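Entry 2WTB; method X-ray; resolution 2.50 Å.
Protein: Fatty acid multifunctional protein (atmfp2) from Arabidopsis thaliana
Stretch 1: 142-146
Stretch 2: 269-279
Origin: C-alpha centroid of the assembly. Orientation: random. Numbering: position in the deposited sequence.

Stretch 1, residues 142-146: LGVIP
Stretch 2 269-279: KEAEVASQVVK

No hydrogen bond joins these two segments among the modelled atoms, though the Glu270 side chain is not modelled beyond CA; the contacts seen are mostly between apolar side chains, burying 268 Å² of surface, both sides summed, where a short irregular segment is laid on a helix.

The helix enters before Lys269. Val273 N to Lys269 O (3.0 Å), Ala274 N to Glu270 O (2.8 Å) and Val277 N to Val273 O (3.0 Å) set its i to i-4 pattern, while Ser275 OG donates to Glu272 O at 3.0 Å. Build phi/psi near -65/-40 through Val273, then -72/-36 at Ala274, -77/-14 at Ser275, -109/-23 at Gln276 and -69/-23 at Val277.

The other segment turns at Gly143 (80/16), a positive phi that favours glycine, then extends through Val144 (-115/180) and Ile145 (-128/160) to Pro146 (-57/127), whose CB points away. Two pairs fix the register: Val144 CA lies 6.1 Å from Val277 CA, and Ile145 CA lies 6.0 Å from Ala274 CA. Thus the segment advances as the helix steps back, and the chains run in opposing senses.

Ile145 is the main plug, with 83 Å² of its own surface covered by the helix stretch, the largest share of any residue here, and CB toward the helix. With chi1 83° (p) and chi2 166° (t), its CD1 reaches Val273 CG1 at 3.5 Å and Glu270 O at 3.7 Å; its CG1 sits 4.0 Å from Ala274 CB, which is set sideways. Val273 (t) and Val277 (p) both point toward the segment, one helical turn apart. Val277 CG2 meets Ile145 CG2 at 4.3 Å and Gly143 O at 3.3 Å, the latter a snug van der Waals contact. Val144 (p), set sideways, places CG2 3.8 Å from Val277 CG1 and 4.4 Å from CG2 of exposed Val278 (t). The rule is one isoleucine packed along Val273, Ala274 and Val277, with Val144 extending the apolar patch to Val277 and Val278.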

# COMPACT_ATOMS: atom_id res chain seq x y z
N LEU A 142 -3.41 9.89 -1.61
CA LEU A 142 -3.94 9.73 -2.95
C LEU A 142 -3.39 10.80 -3.89
O LEU A 142 -3.75 10.86 -5.06
CB LEU A 142 -5.47 9.77 -2.95
CG LEU A 142 -6.17 8.74 -2.07
CD1 LEU A 142 -7.68 8.81 -2.25
CD2 LEU A 142 -5.66 7.34 -2.38
N GLY A 143 -2.51 11.64 -3.35
CA GLY A 143 -1.92 12.72 -4.13
C GLY A 143 -2.86 13.90 -4.26
O GLY A 143 -2.68 14.76 -5.11
N VAL A 144 -3.88 13.93 -3.41
CA VAL A 144 -4.83 15.03 -3.40
C VAL A 144 -4.72 15.79 -2.08
O VAL A 144 -3.90 15.43 -1.23
CB VAL A 144 -6.27 14.51 -3.63
CG1 VAL A 144 -6.79 13.80 -2.39
CG2 VAL A 144 -7.20 15.65 -4.03
N ILE A 145 -5.52 16.83 -1.91
CA ILE A 145 -5.49 17.62 -0.68
C ILE A 145 -6.89 17.78 -0.09
O ILE A 145 -7.89 17.59 -0.79
CB ILE A 145 -4.94 19.04 -0.93
CG1 ILE A 145 -6.05 19.95 -1.46
CG2 ILE A 145 -3.75 18.99 -1.88
CD1 ILE A 145 -5.70 21.42 -1.42
N PRO A 146 -6.96 18.11 1.21
CA PRO A 146 -8.25 18.43 1.85
C PRO A 146 -8.91 19.59 1.11
O PRO A 146 -8.29 20.63 0.93
CB PRO A 146 -7.83 18.87 3.26
CG PRO A 146 -6.55 18.16 3.50
CD PRO A 146 -5.85 18.11 2.17
N LYS A 269 -7.80 29.61 -1.72
CA LYS A 269 -6.49 29.11 -2.11
C LYS A 269 -6.50 27.59 -2.17
O LYS A 269 -5.90 26.99 -3.06
CB LYS A 269 -5.42 29.59 -1.13
CG LYS A 269 -4.03 29.71 -1.74
CD LYS A 269 -3.38 28.35 -1.97
CE LYS A 269 -2.05 28.49 -2.69
NZ LYS A 269 -2.20 28.94 -4.10
N GLU A 270 -7.17 26.97 -1.20
CA GLU A 270 -7.31 25.52 -1.15
C GLU A 270 -8.19 25.03 -2.30
O GLU A 270 -7.88 24.04 -2.95
N ALA A 271 -9.28 25.75 -2.54
CA ALA A 271 -10.19 25.42 -3.63
C ALA A 271 -9.46 25.40 -4.97
O ALA A 271 -9.74 24.57 -5.83
CB ALA A 271 -11.34 26.41 -3.67
N GLU A 272 -8.51 26.32 -5.12
CA GLU A 272 -7.72 26.41 -6.34
C GLU A 272 -6.70 25.27 -6.43
O GLU A 272 -6.58 24.62 -7.46
CB GLU A 272 -7.00 27.77 -6.42
CG GLU A 272 -6.15 27.95 -7.66
CD GLU A 272 -5.46 29.31 -7.70
OE1 GLU A 272 -5.78 30.17 -6.85
OE2 GLU A 272 -4.60 29.51 -8.59
N VAL A 273 -5.99 25.04 -5.33
CA VAL A 273 -4.99 23.98 -5.27
C VAL A 273 -5.61 22.60 -5.50
O VAL A 273 -4.98 21.72 -6.09
CB VAL A 273 -4.25 23.99 -3.91
CG1 VAL A 273 -3.43 22.72 -3.74
CG2 VAL A 273 -3.37 25.21 -3.80
N ALA A 274 -6.83 22.43 -5.03
CA ALA A 274 -7.52 21.15 -5.14
C ALA A 274 -7.96 20.86 -6.57
O ALA A 274 -7.93 19.71 -7.01
CB ALA A 274 -8.72 21.11 -4.20
N SER A 275 -8.35 21.90 -7.30
CA SER A 275 -8.86 21.74 -8.66
C SER A 275 -7.74 21.51 -9.67
O SER A 275 -7.98 21.10 -10.80
CB SER A 275 -9.70 22.95 -9.07
OG SER A 275 -8.88 24.09 -9.30
N GLN A 276 -6.50 21.78 -9.26
CA GLN A 276 -5.36 21.62 -10.15
C GLN A 276 -4.50 20.42 -9.75
O GLN A 276 -3.78 19.86 -10.58
CB GLN A 276 -4.52 22.90 -10.20
CG GLN A 276 -4.03 23.39 -8.85
CD GLN A 276 -3.55 24.82 -8.90
OE1 GLN A 276 -3.58 25.47 -9.95
NE2 GLN A 276 -3.10 25.33 -7.76
N VAL A 277 -4.58 20.03 -8.48
CA VAL A 277 -3.80 18.90 -7.98
C VAL A 277 -4.30 17.59 -8.58
O VAL A 277 -3.56 16.60 -8.64
CB VAL A 277 -3.84 18.82 -6.45
CG1 VAL A 277 -5.17 18.26 -5.98
CG2 VAL A 277 -2.69 17.96 -5.93
N VAL A 278 -5.55 17.58 -9.01
CA VAL A 278 -6.16 16.39 -9.60
C VAL A 278 -5.63 16.16 -11.01
O VAL A 278 -5.80 15.08 -11.59
CB VAL A 278 -7.70 16.50 -9.62
CG1 VAL A 278 -8.32 15.27 -10.26
CG2 VAL A 278 -8.24 16.69 -8.22
N LYS A 279 -4.96 17.17 -11.57
CA LYS A 279 -4.47 17.09 -12.93
C LYS A 279 -3.01 16.62 -13.00
O LYS A 279 -2.49 16.37 -14.08
CB LYS A 279 -4.63 18.43 -13.64
CG LYS A 279 -6.07 18.92 -13.69
CD LYS A 279 -6.17 20.33 -14.25
CE LYS A 279 -7.59 20.86 -14.13
NZ LYS A 279 -7.72 22.24 -14.67